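PDB 3IM8: malonyl acyl carrier protein transacylase from Streptococcus pneumoniae, which probably transfers the malonyl group from malonyl-CoA to holo-acyl carrier protein, a step that supplies malonyl units for fatty acid synthesis. Local coordinates for residues 16-21 with 62-67; 24-29 with 76-81; 68-73 with 96-101. All coordinates share one frame; numbering follows the deposited sequence.

Contact 1. Residues 16-21 with 62-67; sequences LGMGRD and QPAILA
Met18 and Ile65 mark the nearest backbone approach, their CA atoms 8.7 Å apart, between a type II beta turn running from Gly17 to Arg20 and one turn of the long helix 58-78. At that separation the backbones do not meet, and a single methionine side chain bridges the gap. Met18 sets off with CG between its own backbone N and carbonyl carbon (chi1 58°), then runs extended through SD, which brings the CE methyl, leading, against the side of the helix. Met18 CE comes 3.6 Å from Ala64 O and 4.0 Å from Ala64 CB, so that it touches both the backbone and the side chain of this residue. Ile65 is grazed more lightly: Met18 CE stands 4.3 Å from Ile65 CG1, although the CB of the isoleucine points away from the turn. No hydrogen bond crosses, and the contact rests on van der Waals packing. Ala64 O, beside the methyl, has a polar partner in Thr68 OG1, one turn further along. The turn itself is closed by the bond from Arg20 N to Gly17 O, 3.1 Å, while Met18 O is taken up by Arg45. Gly19 sits at the N-cap position of helix 20-25. Ile48 and Pro274 also touch the Met18 side chain and help to bury it. The Ile65 side chain lies about 9 Å from that of Ser90, the predicted active-site serine. The arrangement is a type II turn leading into helix 20-25, whose methionine packs on helix 58-78 in the buried interior of the acyltransferase domain.

Contact 2. Residues 24-29 with 76-81; sequences DQYPIV and LQEKGY
Tyr26, between helices 20-25 and 27-40, and Ile28, in the first turn of the latter, face Glu78, the last residue of helix 58-78, and Lys79 just after it. The Tyr26 ring is swung out beside its backbone N (chi1 -65°), opposite the carbonyl carbon, which sends the hydroxyl toward the lysine. Lys79 starts out on the corresponding side of its own backbone and bends at chi2 (-88°) before straightening, so that its end reaches the ring although its CB does not point there. The ammonium arrives at the ring edge, near the ring plane, and the two side chains meet at about a right angle. Lys79 NZ gives a weak hydrogen bond of 3.3 Å to Tyr26 OH, and Lys79 CE lies 3.5 Å from Tyr26 CE1. NZ therefore meets the rim and hydroxyl rather than the face; on one face, Gln25 CG lies 3.4 Å above the Tyr26 ring plane, offset toward the rim. Tyr26 OH has a further weak bond from Gln297 NE2.

Glu78 reaches across fully extended, its carboxylate plane turned 59° from the ring. Its two oxygens are divided between neighbours: Glu78 OE1 lies 3.8 Å from Tyr26 CD1, while Glu78 OE2 comes 3.5 Å from Ile28 CG2. That branch sits between the isoleucine's backbone N and carbonyl carbon, while the end of the chain leads away; the two side chains slide past in opposite directions. A water links the segments, accepting from Ile28 N at 2.7 Å and donating to Glu78 OE2 at 2.6 Å. Gly80, with positive phi, and the bonds from Gly80 N to Gln77 O and Tyr81 N to Leu76 O end helix 58-78 in a Schellman motif. A helix N-terminus is thus bridged through water to the side chain just before a Schellman C-cap.

Contact 3. Residues 68-73 with 96-101; sequences TSVAIY and ALVASG
Tyr73 lays its ring over Ala99, where helix 58-78 passes the last turn of helix 92-99. From CB, which points toward the other helix, the side chain leaves at chi1 146°, well short of fully anti. Tyr73 CG stands 4.1 Å from Ala99 CB, and the ring atoms beyond close in until Tyr73 CZ is 3.6 Å from Ala99 CB. The methyl sits over the centre of one face, 11° off the ring normal, which meets the geometry of a CH-pi contact. Tyr73 CE2 lies 3.7 Å from Ala99 CA, taking the contact onto the backbone. At the tip, Tyr73 OH lies 3.2 Å from Ala99 O.

One turn back along helix 58-78, Val70 meets Val98, the neighbour of Ala99, their side chains crossing at about a right angle: Val70 CG1 is 3.9 Å and Val70 CG2 4.1 Å from Val98 CG1. Phe105 of helix 105-122 touches both valines, and Phe8 of strand 4-8 lies against Ala99. This is apolar helix-helix packing beside the parallel sheet of the acyltransferase domain, away from the predicted active-site Ser90, whose GxSxG sequence before helix 92-99 is consistent with a nucleophile elbow.

From the N terminus, strand 4-8 leads to the 16-21 turn, which contact 1 closes back onto helix 58-78 after a run of mainly helical residues. Contact 2 opens at 24-29, inside that loop, and closes at 76-81, beyond it, so the two cross. Contact 3 opens at 68-73, after contact 1 has closed, and ends at 96-101, crossing contact 2 in turn. Along helix 58-78 they follow in the order 1, 3, 2, the last at its C-terminal end. That helix is thereby tied to the 16-21 turn, to Tyr26 and the start of helix 27-40, and, past strand 85-88, to helix 92-99. The contacts touch through Gly19 with Val29, Met18 with Thr68, and Val29 with Ala71.

Contact 1. Residues 16-21 with 62-67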
loop_
_atom_site.group_PDB
_atom_site.type_symbol
_atom_site.label_atom_id
_atom_site.label_comp_id
_atom_site.label_asym_id
_atom_site.label_seq_id
_atom_site.Cartn_x
_atom_site.Cartn_y
_atom_site.Cartn_z
ATOM N N LEU A 16 4.053 1.394 -16.986
ATOM C CA LEU A 16 5.252 1.852 -17.649
ATOM C C LEU A 16 5.099 3.359 -17.877
ATOM O O LEU A 16 4.070 3.809 -18.307
ATOM C CB LEU A 16 5.481 1.090 -18.970
ATOM C CG LEU A 16 6.811 1.072 -19.745
ATOM C CD1 LEU A 16 7.860 0.211 -19.050
ATOM C CD2 LEU A 16 6.522 0.524 -21.169
ATOM N N GLY A 17 6.147 4.105 -17.559
ATOM C CA GLY A 17 6.191 5.525 -17.790
ATOM C C GLY A 17 5.563 6.390 -16.711
ATOM O O GLY A 17 5.495 7.606 -16.894
ATOM N N MET A 18 5.064 5.795 -15.618
ATOM C CA MET A 18 4.367 6.585 -14.576
ATOM C C MET A 18 5.223 7.742 -14.046
ATOM O O MET A 18 6.429 7.595 -13.810
ATOM C CB MET A 18 3.910 5.696 -13.429
ATOM C CG MET A 18 5.081 4.948 -12.770
ATOM S SD MET A 18 4.560 3.936 -11.427
ATOM C CE MET A 18 6.163 3.674 -10.683
ATOM N N GLY A 19 4.611 8.904 -13.895
ATOM C CA GLY A 19 5.336 10.054 -13.393
ATOM C C GLY A 19 6.228 10.765 -14.404
ATOM O O GLY A 19 6.882 11.763 -14.053
ATOM N N ARG A 20 6.315 10.264 -15.632
ATOM C CA ARG A 20 7.285 10.847 -16.598
ATOM C C ARG A 20 6.909 12.278 -17.004
ATOM O O ARG A 20 7.796 13.137 -17.129
ATOM C CB ARG A 20 7.462 9.969 -17.870
ATOM C CG ARG A 20 8.401 10.616 -18.936
ATOM C CD ARG A 20 9.834 10.340 -18.603
ATOM N NE ARG A 20 10.727 11.372 -19.135
ATOM C CZ ARG A 20 12.047 11.213 -19.340
ATOM N NH1 ARG A 20 12.766 12.240 -19.765
ATOM N NH2 ARG A 20 12.661 10.032 -19.115
ATOM N N ASP A 21 5.608 12.525 -17.246
ATOM C CA ASP A 21 5.100 13.895 -17.481
ATOM C C ASP A 21 5.548 14.887 -16.373
ATOM O O ASP A 21 6.161 15.954 -16.653
ATOM C CB ASP A 21 3.570 13.896 -17.702
ATOM C CG ASP A 21 2.765 13.181 -16.584
ATOM O OD1 ASP A 21 3.320 12.635 -15.623
ATOM O OD2 ASP A 21 1.522 13.148 -16.686
ATOM N N GLN A 62 8.623 -1.895 -5.630
ATOM C CA GLN A 62 8.437 -1.175 -4.364
ATOM C C GLN A 62 9.145 0.178 -4.359
ATOM O O GLN A 62 8.509 1.187 -4.112
ATOM C CB GLN A 62 8.759 -2.054 -3.145
ATOM C CG GLN A 62 7.763 -3.254 -3.037
ATOM C CD GLN A 62 7.749 -3.916 -1.660
ATOM O OE1 GLN A 62 8.297 -3.382 -0.686
ATOM N NE2 GLN A 62 7.155 -5.090 -1.584
ATOM N N PRO A 63 10.453 0.221 -4.685
ATOM C CA PRO A 63 11.108 1.566 -4.747
ATOM C C PRO A 63 10.623 2.406 -5.935
ATOM O O PRO A 63 10.588 3.626 -5.853
ATOM C CB PRO A 63 12.595 1.226 -4.834
ATOM C CG PRO A 63 12.638 -0.214 -5.426
ATOM C CD PRO A 63 11.450 -0.870 -4.749
ATOM N N ALA A 64 10.168 1.767 -7.008
ATOM C CA ALA A 64 9.646 2.536 -8.145
ATOM C C ALA A 64 8.435 3.319 -7.749
ATOM O O ALA A 64 8.375 4.510 -8.001
ATOM C CB ALA A 64 9.277 1.611 -9.359
ATOM N N ILE A 65 7.459 2.630 -7.136
ATOM C CA ILE A 65 6.220 3.285 -6.698
ATOM C C ILE A 65 6.562 4.290 -5.582
ATOM O O ILE A 65 6.110 5.414 -5.603
ATOM C CB ILE A 65 5.165 2.265 -6.179
ATOM C CG1 ILE A 65 4.573 1.493 -7.344
ATOM C CG2 ILE A 65 3.988 3.003 -5.417
ATOM C CD1 ILE A 65 3.915 0.221 -6.941
ATOM N N LEU A 66 7.352 3.873 -4.590
ATOM C CA LEU A 66 7.615 4.823 -3.493
ATOM C C LEU A 66 8.221 6.157 -3.983
ATOM O O LEU A 66 7.811 7.227 -3.551
ATOM C CB LEU A 66 8.486 4.202 -2.383
ATOM C CG LEU A 66 8.911 5.202 -1.284
ATOM C CD1 LEU A 66 8.550 4.688 0.132
ATOM C CD2 LEU A 66 10.403 5.647 -1.395
ATOM N N ALA A 67 9.198 6.081 -4.877
ATOM C CA ALA A 67 9.863 7.256 -5.409
ATOM C C ALA A 67 8.868 8.083 -6.202
ATOM O O ALA A 67 8.843 9.299 -6.075
ATOM C CB ALA A 67 11.018 6.841 -6.293
#

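Contact 2. Residues 24-29 with 76-81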
loop_
_atom_site.group_PDB
_atom_site.type_symbol
_atom_site.label_atom_id
_atom_site.label_comp_id
_atom_site.label_asym_id
_atom_site.label_seq_id
_atom_site.Cartn_x
_atom_site.Cartn_y
_atom_site.Cartn_z
ATOM N N ASP A 24 9.683 15.526 -16.350
ATOM C CA ASP A 24 10.204 16.479 -17.310
ATOM C C ASP A 24 9.805 17.937 -17.000
ATOM O O ASP A 24 10.585 18.892 -17.243
ATOM C CB ASP A 24 9.737 16.076 -18.703
ATOM C CG ASP A 24 10.404 14.823 -19.182
ATOM O OD1 ASP A 24 11.611 14.685 -18.979
ATOM O OD2 ASP A 24 9.742 13.971 -19.772
ATOM N N GLN A 25 8.613 18.093 -16.430
ATOM C CA GLN A 25 7.992 19.402 -16.234
ATOM C C GLN A 25 8.331 20.077 -14.905
ATOM O O GLN A 25 8.369 21.289 -14.832
ATOM C CB GLN A 25 6.484 19.297 -16.316
ATOM C CG GLN A 25 5.843 20.627 -16.017
ATOM C CD GLN A 25 4.563 20.773 -16.725
ATOM O OE1 GLN A 25 4.027 19.802 -17.249
ATOM N NE2 GLN A 25 4.037 21.991 -16.758
ATOM N N TYR A 26 8.512 19.286 -13.855
ATOM C CA TYR A 26 8.686 19.798 -12.511
ATOM C C TYR A 26 10.040 19.407 -11.894
ATOM O O TYR A 26 10.258 18.242 -11.587
ATOM C CB TYR A 26 7.499 19.307 -11.662
ATOM C CG TYR A 26 6.158 19.874 -12.099
ATOM C CD1 TYR A 26 5.771 21.173 -11.752
ATOM C CD2 TYR A 26 5.274 19.123 -12.851
ATOM C CE1 TYR A 26 4.560 21.699 -12.175
ATOM C CE2 TYR A 26 4.031 19.665 -13.254
ATOM C CZ TYR A 26 3.711 20.940 -12.915
ATOM O OH TYR A 26 2.492 21.452 -13.307
ATOM N N PRO A 27 10.975 20.363 -11.706
ATOM C CA PRO A 27 12.258 19.970 -11.051
ATOM C C PRO A 27 12.145 19.257 -9.701
ATOM O O PRO A 27 13.032 18.465 -9.356
ATOM C CB PRO A 27 12.976 21.314 -10.825
ATOM C CG PRO A 27 12.437 22.200 -11.963
ATOM C CD PRO A 27 10.954 21.785 -12.061
ATOM N N ILE A 28 11.121 19.556 -8.899
ATOM C CA ILE A 28 10.984 18.862 -7.609
ATOM C C ILE A 28 10.807 17.357 -7.860
ATOM O O ILE A 28 11.284 16.530 -7.068
ATOM C CB ILE A 28 9.861 19.436 -6.670
ATOM C CG1 ILE A 28 9.922 18.825 -5.265
ATOM C CG2 ILE A 28 8.483 19.180 -7.256
ATOM C CD1 ILE A 28 11.215 19.067 -4.489
ATOM N N VAL A 29 10.149 17.015 -8.977
ATOM C CA VAL A 29 9.946 15.592 -9.397
ATOM C C VAL A 29 11.244 14.908 -9.901
ATOM O O VAL A 29 11.607 13.814 -9.395
ATOM C CB VAL A 29 8.626 15.362 -10.264
ATOM C CG1 VAL A 29 8.476 13.887 -10.730
ATOM C CG2 VAL A 29 7.396 15.737 -9.426
ATOM N N LEU A 76 2.479 18.147 -5.079
ATOM C CA LEU A 76 1.300 18.665 -4.416
ATOM C C LEU A 76 1.701 19.718 -3.348
ATOM O O LEU A 76 1.078 20.793 -3.288
ATOM C CB LEU A 76 0.431 17.528 -3.816
ATOM C CG LEU A 76 -0.337 16.620 -4.799
ATOM C CD1 LEU A 76 -1.472 15.967 -4.137
ATOM C CD2 LEU A 76 -0.885 17.448 -5.967
ATOM N N GLN A 77 2.760 19.446 -2.574
ATOM C CA GLN A 77 3.277 20.404 -1.591
ATOM C C GLN A 77 3.668 21.757 -2.195
ATOM O O GLN A 77 3.305 22.810 -1.655
ATOM C CB GLN A 77 4.458 19.842 -0.800
ATOM C CG GLN A 77 4.088 18.806 0.246
ATOM C CD GLN A 77 5.243 18.480 1.131
ATOM O OE1 GLN A 77 6.306 18.007 0.675
ATOM N NE2 GLN A 77 5.048 18.684 2.419
ATOM N N GLU A 78 4.379 21.725 -3.319
ATOM C CA GLU A 78 4.716 22.913 -4.107
ATOM C C GLU A 78 3.504 23.686 -4.635
ATOM O O GLU A 78 3.580 24.891 -4.745
ATOM C CB GLU A 78 5.602 22.512 -5.300
ATOM C CG GLU A 78 5.857 23.638 -6.364
ATOM C CD GLU A 78 6.724 23.171 -7.545
ATOM O OE1 GLU A 78 6.268 23.353 -8.688
ATOM O OE2 GLU A 78 7.856 22.632 -7.332
ATOM N N LYS A 79 2.418 23.005 -5.014
ATOM C CA LYS A 79 1.150 23.666 -5.442
ATOM C C LYS A 79 0.259 24.125 -4.249
ATOM O O LYS A 79 -0.853 24.634 -4.440
ATOM C CB LYS A 79 0.365 22.777 -6.431
ATOM C CG LYS A 79 1.169 22.349 -7.689
ATOM C CD LYS A 79 1.116 23.341 -8.890
ATOM C CE LYS A 79 2.274 23.127 -9.873
ATOM N NZ LYS A 79 2.276 23.947 -11.139
ATOM N N GLY A 80 0.766 23.963 -3.028
ATOM C CA GLY A 80 0.100 24.442 -1.818
ATOM C C GLY A 80 -0.845 23.500 -1.087
ATOM O O GLY A 80 -1.642 23.979 -0.256
ATOM N N TYR A 81 -0.801 22.184 -1.388
ATOM C CA TYR A 81 -1.553 21.168 -0.596
ATOM C C TYR A 81 -0.656 20.498 0.409
ATOM O O TYR A 81 0.318 19.839 0.041
ATOM C CB TYR A 81 -2.185 20.062 -1.461
ATOM C CG TYR A 81 -3.151 20.547 -2.465
ATOM C CD1 TYR A 81 -2.711 21.219 -3.588
ATOM C CD2 TYR A 81 -4.507 20.339 -2.303
ATOM C CE1 TYR A 81 -3.601 21.703 -4.522
ATOM C CE2 TYR A 81 -5.399 20.798 -3.239
ATOM C CZ TYR A 81 -4.930 21.477 -4.357
ATOM O OH TYR A 81 -5.781 21.947 -5.315
HETATM O O HOH W 1 9.466 21.688 -9.113
#

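Contact 3. Residues 68-73 with 96-101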
loop_
_atom_site.group_PDB
_atom_site.type_symbol
_atom_site.label_atom_id
_atom_site.label_comp_id
_atom_site.label_asym_id
_atom_site.label_seq_id
_atom_site.Cartn_x
_atom_site.Cartn_y
_atom_site.Cartn_z
ATOM N N THR A 68 8.032 7.414 -7.008
ATOM C CA THR A 68 7.024 8.092 -7.809
ATOM C C THR A 68 5.975 8.782 -6.943
ATOM O O THR A 68 5.705 9.943 -7.114
ATOM C CB THR A 68 6.366 7.126 -8.728
ATOM O OG1 THR A 68 7.355 6.628 -9.642
ATOM C CG2 THR A 68 5.258 7.851 -9.502
ATOM N N SER A 69 5.427 8.054 -5.989
ATOM C CA SER A 69 4.493 8.619 -5.027
ATOM C C SER A 69 5.047 9.775 -4.211
ATOM O O SER A 69 4.380 10.797 -4.095
ATOM C CB SER A 69 4.039 7.532 -4.068
ATOM O OG SER A 69 3.385 6.530 -4.819
ATOM N N VAL A 70 6.204 9.590 -3.578
ATOM C CA VAL A 70 6.860 10.704 -2.844
ATOM C C VAL A 70 7.022 11.929 -3.731
ATOM O O VAL A 70 6.738 13.066 -3.294
ATOM C CB VAL A 70 8.184 10.283 -2.204
ATOM C CG1 VAL A 70 8.872 11.451 -1.504
ATOM C CG2 VAL A 70 7.895 9.181 -1.169
ATOM N N ALA A 71 7.452 11.716 -4.972
ATOM C CA ALA A 71 7.562 12.839 -5.938
ATOM C C ALA A 71 6.218 13.556 -6.187
ATOM O O ALA A 71 6.168 14.799 -6.228
ATOM C CB ALA A 71 8.086 12.345 -7.218
ATOM N N ILE A 72 5.148 12.789 -6.368
ATOM C CA ILE A 72 3.813 13.366 -6.570
ATOM C C ILE A 72 3.343 14.147 -5.314
ATOM O O ILE A 72 2.792 15.260 -5.391
ATOM C CB ILE A 72 2.779 12.282 -6.974
ATOM C CG1 ILE A 72 3.150 11.697 -8.338
ATOM C CG2 ILE A 72 1.389 12.913 -7.078
ATOM C CD1 ILE A 72 2.359 10.546 -8.758
ATOM N N TYR A 73 3.573 13.580 -4.156
ATOM C CA TYR A 73 3.228 14.288 -2.901
ATOM C C TYR A 73 4.014 15.581 -2.792
ATOM O O TYR A 73 3.417 16.626 -2.508
ATOM C CB TYR A 73 3.477 13.382 -1.692
ATOM C CG TYR A 73 3.942 14.072 -0.435
ATOM C CD1 TYR A 73 3.050 14.698 0.407
ATOM C CD2 TYR A 73 5.295 14.040 -0.066
ATOM C CE1 TYR A 73 3.514 15.346 1.576
ATOM C CE2 TYR A 73 5.757 14.645 1.062
ATOM C CZ TYR A 73 4.878 15.296 1.887
ATOM O OH TYR A 73 5.387 15.896 3.047
ATOM N N ALA A 96 3.854 7.218 2.928
ATOM C CA ALA A 96 3.144 7.946 3.992
ATOM C C ALA A 96 4.065 8.240 5.188
ATOM O O ALA A 96 4.013 9.323 5.769
ATOM C CB ALA A 96 2.045 7.134 4.419
ATOM N N LEU A 97 4.929 7.287 5.546
ATOM C CA LEU A 97 5.964 7.532 6.578
ATOM C C LEU A 97 6.895 8.649 6.179
ATOM O O LEU A 97 7.246 9.479 7.021
ATOM C CB LEU A 97 6.776 6.269 6.924
ATOM C CG LEU A 97 6.008 5.326 7.874
ATOM C CD1 LEU A 97 6.712 3.945 7.930
ATOM C CD2 LEU A 97 5.823 5.931 9.295
ATOM N N VAL A 98 7.281 8.679 4.913
ATOM C CA VAL A 98 8.081 9.788 4.352
ATOM C C VAL A 98 7.310 11.109 4.378
ATOM O O VAL A 98 7.815 12.122 4.886
ATOM C CB VAL A 98 8.616 9.500 2.931
ATOM C CG1 VAL A 98 9.277 10.795 2.294
ATOM C CG2 VAL A 98 9.644 8.378 2.972
ATOM N N ALA A 99 6.068 11.090 3.891
ATOM C CA ALA A 99 5.249 12.286 3.925
ATOM C C ALA A 99 4.963 12.767 5.351
ATOM O O ALA A 99 4.824 13.947 5.569
ATOM C CB ALA A 99 3.955 12.060 3.147
ATOM N N SER A 100 4.918 11.859 6.333
ATOM C CA SER A 100 4.516 12.246 7.676
ATOM C C SER A 100 5.693 12.726 8.475
ATOM O O SER A 100 5.542 13.031 9.661
ATOM C CB SER A 100 3.840 11.075 8.408
ATOM O OG SER A 100 4.791 10.036 8.545
ATOM N N GLY A 101 6.864 12.774 7.837
ATOM C CA GLY A 101 8.078 13.333 8.425
ATOM C C GLY A 101 8.891 12.306 9.184
ATOM O O GLY A 101 10.073 12.551 9.502
#